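Local structure of PA1221 (Pseudomonas aeruginosa, 4DG8) at residues A[255-269]-A[278-292]. The protein belongs to the ANL clan of AMP-binding enzymes, carries a phosphopantetheine attachment site toward its C-terminal end, and holds adenosine monophosphate in this structure. Residues are numbered along the deposited sequence; the frame is centred on the assembly and turned at random.
Sequences DSAWLTASLFNTLVD and LRQLLTGGDILSVPH. With AMP (adenosine monophosphate), chain B.
Leu281 forks between two partners: CD1 presses on Leu259 CD1, a tight 3.5 Å, while CD2 meets the edge of the Phe264 ring. With CG anti to the backbone N (chi1 174°), Phe264 reaches back from helix 261-269 over the sheet, and it also packs on Val293 and Ala296 of helix 290-299. On the opposite sheet face, the six-membered ring of Trp258 lies along the backbone of 282-284, CH2 3.4 Å from Gly284 N. Strands 256-260 and 280-284 run parallel, joined by Ala257 N to Gln280 O, Leu282 N to Ala257 O and Leu259 N to Leu282 O. Next along the strands, the hydroxyl of Thr283 donates to Leu259 O (OG1 to O 2.7 Å), and Ala261 N, opening the helix, donates to Gly284 O (2.9 Å). Farther out, the Asn265 amide stacks on the His292 ring, planes 25° apart, with CB over its face. His292 ND1 and Ser289 OG are hydrogen-bonded (2.6 Å); NE2 donates weakly to Asp269 OD1. Two waters link Asn265 OD1 to Ser289 N and ND2 to Ile287 O. Backbone, side chain and water thus join the helix of this beta-alpha-beta unit to the chain that follows strand 280-284, where Gly285 N lies 3.0 Å from AMP N7.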
# COMPACT_ATOMS: atom_id res chain seq x y z
N ASP A 255 11.42 13.57 -9.37
CA ASP A 255 10.82 14.77 -8.78
C ASP A 255 9.59 14.57 -7.87
O ASP A 255 9.07 15.53 -7.33
CB ASP A 255 10.53 15.81 -9.87
CG ASP A 255 9.56 15.28 -10.94
OD1 ASP A 255 8.72 14.41 -10.62
OD2 ASP A 255 9.65 15.76 -12.10
N SER A 256 9.09 13.34 -7.74
CA SER A 256 7.86 13.07 -7.01
C SER A 256 8.08 11.82 -6.18
O SER A 256 8.68 10.86 -6.65
CB SER A 256 6.68 12.81 -7.97
OG SER A 256 6.47 13.89 -8.88
N ALA A 257 7.62 11.82 -4.94
CA ALA A 257 7.84 10.63 -4.13
C ALA A 257 6.81 10.43 -3.05
O ALA A 257 6.25 11.38 -2.52
CB ALA A 257 9.26 10.62 -3.53
N TRP A 258 6.56 9.16 -2.75
CA TRP A 258 5.86 8.76 -1.55
C TRP A 258 6.90 8.26 -0.55
O TRP A 258 7.80 7.50 -0.90
CB TRP A 258 4.86 7.64 -1.85
CG TRP A 258 4.44 6.89 -0.59
CD1 TRP A 258 4.99 5.74 -0.10
CD2 TRP A 258 3.42 7.29 0.34
NE1 TRP A 258 4.36 5.39 1.07
CE2 TRP A 258 3.39 6.32 1.37
CE3 TRP A 258 2.53 8.37 0.42
CZ2 TRP A 258 2.49 6.38 2.45
CZ3 TRP A 258 1.64 8.44 1.51
CH2 TRP A 258 1.62 7.44 2.49
N LEU A 259 6.79 8.72 0.69
CA LEU A 259 7.60 8.23 1.78
C LEU A 259 6.69 8.06 2.97
O LEU A 259 6.09 9.04 3.46
CB LEU A 259 8.69 9.22 2.15
CG LEU A 259 9.68 9.59 1.05
CD1 LEU A 259 10.56 10.72 1.55
CD2 LEU A 259 10.52 8.38 0.64
N THR A 260 6.59 6.83 3.46
CA THR A 260 5.78 6.60 4.63
C THR A 260 6.32 7.41 5.82
O THR A 260 7.51 7.75 5.88
CB THR A 260 5.68 5.10 4.99
OG1 THR A 260 4.62 4.94 5.93
CG2 THR A 260 6.98 4.60 5.61
N ALA A 261 5.41 7.74 6.74
CA ALA A 261 5.72 8.65 7.84
C ALA A 261 7.03 8.34 8.56
O ALA A 261 7.85 9.23 8.74
CB ALA A 261 4.58 8.65 8.84
N SER A 262 7.25 7.09 8.96
CA SER A 262 8.44 6.81 9.78
C SER A 262 9.71 6.93 8.93
O SER A 262 10.74 7.41 9.42
CB SER A 262 8.32 5.46 10.52
OG SER A 262 8.23 4.38 9.61
N LEU A 263 9.62 6.60 7.63
CA LEU A 263 10.77 6.78 6.74
C LEU A 263 11.06 8.27 6.50
O LEU A 263 12.22 8.71 6.54
CB LEU A 263 10.54 6.07 5.39
CG LEU A 263 11.70 6.15 4.37
CD1 LEU A 263 13.06 5.72 4.98
CD2 LEU A 263 11.40 5.37 3.08
N PHE A 264 10.00 9.03 6.26
CA PHE A 264 10.07 10.48 6.20
C PHE A 264 10.79 11.01 7.45
O PHE A 264 11.78 11.72 7.35
CB PHE A 264 8.66 11.06 6.07
CG PHE A 264 8.58 12.56 6.14
CD1 PHE A 264 8.75 13.34 5.00
CD2 PHE A 264 8.32 13.19 7.35
CE1 PHE A 264 8.67 14.72 5.07
CE2 PHE A 264 8.23 14.57 7.42
CZ PHE A 264 8.40 15.33 6.28
N ASN A 265 10.32 10.63 8.63
CA ASN A 265 10.88 11.14 9.88
C ASN A 265 12.38 10.84 9.99
O ASN A 265 13.17 11.70 10.38
CB ASN A 265 10.14 10.53 11.07
CG ASN A 265 8.71 10.98 11.14
OD1 ASN A 265 8.33 11.93 10.45
ND2 ASN A 265 7.91 10.32 11.97
N THR A 266 12.77 9.61 9.67
CA THR A 266 14.17 9.21 9.70
C THR A 266 15.04 10.01 8.74
O THR A 266 16.11 10.50 9.12
CB THR A 266 14.31 7.71 9.37
OG1 THR A 266 13.44 6.98 10.23
CG2 THR A 266 15.74 7.24 9.60
N LEU A 267 14.59 10.13 7.50
CA LEU A 267 15.35 10.86 6.49
C LEU A 267 15.49 12.30 6.96
O LEU A 267 16.56 12.90 6.83
CB LEU A 267 14.66 10.80 5.13
CG LEU A 267 14.55 9.42 4.48
CD1 LEU A 267 13.78 9.53 3.16
CD2 LEU A 267 15.91 8.81 4.25
N VAL A 268 14.43 12.84 7.55
CA VAL A 268 14.46 14.22 8.00
C VAL A 268 15.39 14.44 9.19
O VAL A 268 16.09 15.45 9.23
CB VAL A 268 13.05 14.76 8.28
CG1 VAL A 268 13.11 16.08 9.05
CG2 VAL A 268 12.31 14.94 6.97
N ASP A 269 15.41 13.49 10.13
CA ASP A 269 16.32 13.47 11.29
C ASP A 269 17.78 13.43 10.85
O ASP A 269 18.63 14.16 11.38
CB ASP A 269 16.14 12.18 12.13
CG ASP A 269 14.92 12.21 13.05
OD1 ASP A 269 14.39 13.30 13.35
OD2 ASP A 269 14.50 11.11 13.50
N LEU A 278 13.03 17.29 -4.87
CA LEU A 278 11.63 16.81 -4.94
C LEU A 278 10.67 17.98 -5.15
O LEU A 278 10.76 19.00 -4.47
CB LEU A 278 11.24 16.03 -3.68
CG LEU A 278 11.89 14.66 -3.50
CD1 LEU A 278 11.38 14.00 -2.20
CD2 LEU A 278 11.61 13.77 -4.71
N ARG A 279 9.79 17.84 -6.14
CA ARG A 279 8.75 18.84 -6.38
C ARG A 279 7.50 18.58 -5.53
O ARG A 279 6.90 19.50 -4.97
CB ARG A 279 8.41 18.93 -7.89
CG ARG A 279 9.47 19.70 -8.72
CD ARG A 279 9.01 19.97 -10.16
NE ARG A 279 9.68 21.17 -10.65
CZ ARG A 279 9.08 22.29 -11.01
NH1 ARG A 279 7.76 22.38 -11.02
NH2 ARG A 279 9.81 23.32 -11.41
N GLN A 280 7.11 17.32 -5.44
CA GLN A 280 6.00 16.93 -4.57
C GLN A 280 6.35 15.65 -3.81
O GLN A 280 6.84 14.66 -4.38
CB GLN A 280 4.69 16.78 -5.38
CG GLN A 280 4.78 15.80 -6.54
CD GLN A 280 3.71 15.96 -7.63
OE1 GLN A 280 2.86 16.86 -7.60
NE2 GLN A 280 3.75 15.05 -8.61
N LEU A 281 6.14 15.72 -2.50
CA LEU A 281 6.40 14.63 -1.57
C LEU A 281 5.10 14.32 -0.83
O LEU A 281 4.50 15.20 -0.19
CB LEU A 281 7.50 15.05 -0.59
CG LEU A 281 7.90 14.06 0.52
CD1 LEU A 281 8.12 12.64 -0.04
CD2 LEU A 281 9.13 14.55 1.25
N LEU A 282 4.63 13.09 -0.96
CA LEU A 282 3.46 12.62 -0.24
C LEU A 282 3.92 11.67 0.85
O LEU A 282 4.83 10.86 0.64
CB LEU A 282 2.47 11.93 -1.18
CG LEU A 282 2.08 12.77 -2.40
CD1 LEU A 282 3.01 12.46 -3.56
CD2 LEU A 282 0.66 12.52 -2.79
N THR A 283 3.34 11.82 2.02
CA THR A 283 3.68 11.01 3.17
C THR A 283 2.40 10.68 3.93
O THR A 283 1.33 11.20 3.61
CB THR A 283 4.69 11.72 4.10
OG1 THR A 283 5.05 10.82 5.16
CG2 THR A 283 4.07 12.99 4.69
N GLY A 284 2.48 9.76 4.89
CA GLY A 284 1.28 9.28 5.56
C GLY A 284 1.42 7.84 6.01
O GLY A 284 2.54 7.37 6.28
N GLY A 285 0.30 7.14 6.13
CA GLY A 285 0.33 5.75 6.54
C GLY A 285 0.27 5.62 8.05
O GLY A 285 -0.17 4.60 8.57
N ASP A 286 0.70 6.67 8.74
CA ASP A 286 0.56 6.81 10.19
C ASP A 286 0.34 8.29 10.47
O ASP A 286 0.51 9.12 9.58
CB ASP A 286 1.82 6.36 10.93
CG ASP A 286 1.79 4.90 11.29
OD1 ASP A 286 0.92 4.49 12.11
OD2 ASP A 286 2.64 4.16 10.76
N ILE A 287 -0.03 8.60 11.71
CA ILE A 287 -0.10 9.97 12.17
C ILE A 287 1.24 10.66 11.91
O ILE A 287 2.31 10.20 12.35
CB ILE A 287 -0.45 10.01 13.68
CG1 ILE A 287 -1.90 9.60 13.89
CG2 ILE A 287 -0.19 11.41 14.33
CD1 ILE A 287 -2.23 9.29 15.39
N LEU A 288 1.18 11.78 11.20
CA LEU A 288 2.39 12.51 10.88
C LEU A 288 2.93 13.19 12.14
O LEU A 288 2.17 13.63 13.02
CB LEU A 288 2.15 13.55 9.78
CG LEU A 288 1.60 13.10 8.42
CD1 LEU A 288 1.69 14.28 7.46
CD2 LEU A 288 2.36 11.88 7.87
N SER A 289 4.25 13.30 12.20
CA SER A 289 4.92 13.98 13.30
C SER A 289 5.10 15.45 12.90
O SER A 289 5.91 15.78 12.03
CB SER A 289 6.29 13.33 13.54
OG SER A 289 7.14 14.14 14.32
N VAL A 290 4.34 16.32 13.55
CA VAL A 290 4.43 17.74 13.26
C VAL A 290 5.87 18.27 13.40
O VAL A 290 6.32 19.05 12.57
CB VAL A 290 3.42 18.56 14.11
CG1 VAL A 290 3.59 20.06 13.87
CG2 VAL A 290 1.97 18.10 13.78
N PRO A 291 6.61 17.84 14.43
CA PRO A 291 7.98 18.38 14.50
C PRO A 291 8.85 18.03 13.29
O PRO A 291 9.68 18.85 12.88
CB PRO A 291 8.54 17.74 15.78
CG PRO A 291 7.31 17.54 16.64
CD PRO A 291 6.22 17.13 15.67
N HIS A 292 8.67 16.84 12.72
CA HIS A 292 9.44 16.45 11.53
C HIS A 292 8.94 17.17 10.26
O HIS A 292 9.74 17.57 9.41
CB HIS A 292 9.42 14.92 11.35
CG HIS A 292 10.20 14.17 12.38
ND1 HIS A 292 9.67 13.81 13.61
CD2 HIS A 292 11.48 13.72 12.38
CE1 HIS A 292 10.60 13.17 14.31
NE2 HIS A 292 11.70 13.11 13.59
P AMP B . -3.22 0.53 4.73
O1P AMP B . -2.19 -0.57 4.92
O2P AMP B . -2.94 1.63 3.72
O3P AMP B . -4.53 -0.16 4.41
O5' AMP B . -3.56 1.18 6.14
C5' AMP B . -4.66 2.05 6.28
C4' AMP B . -4.76 2.60 7.68
O4' AMP B . -3.53 3.28 8.03
C3' AMP B . -5.84 3.65 7.90
O3' AMP B . -7.13 3.08 8.09
C2' AMP B . -5.32 4.41 9.11
O2' AMP B . -5.57 3.68 10.31
C1' AMP B . -3.81 4.41 8.85
N9 AMP B . -3.36 5.63 8.15
C8 AMP B . -3.09 5.69 6.82
N7 AMP B . -2.70 6.94 6.45
C5 AMP B . -2.74 7.72 7.55
C6 AMP B . -2.45 9.15 7.85
N6 AMP B . -2.05 10.00 6.89
N1 AMP B . -2.60 9.57 9.13
C2 AMP B . -3.00 8.71 10.09
N3 AMP B . -3.27 7.41 9.89
C4 AMP B . -3.16 6.85 8.66
O HOH W 1 5.73 12.26 9.86
O HOH W 2 5.30 9.69 12.48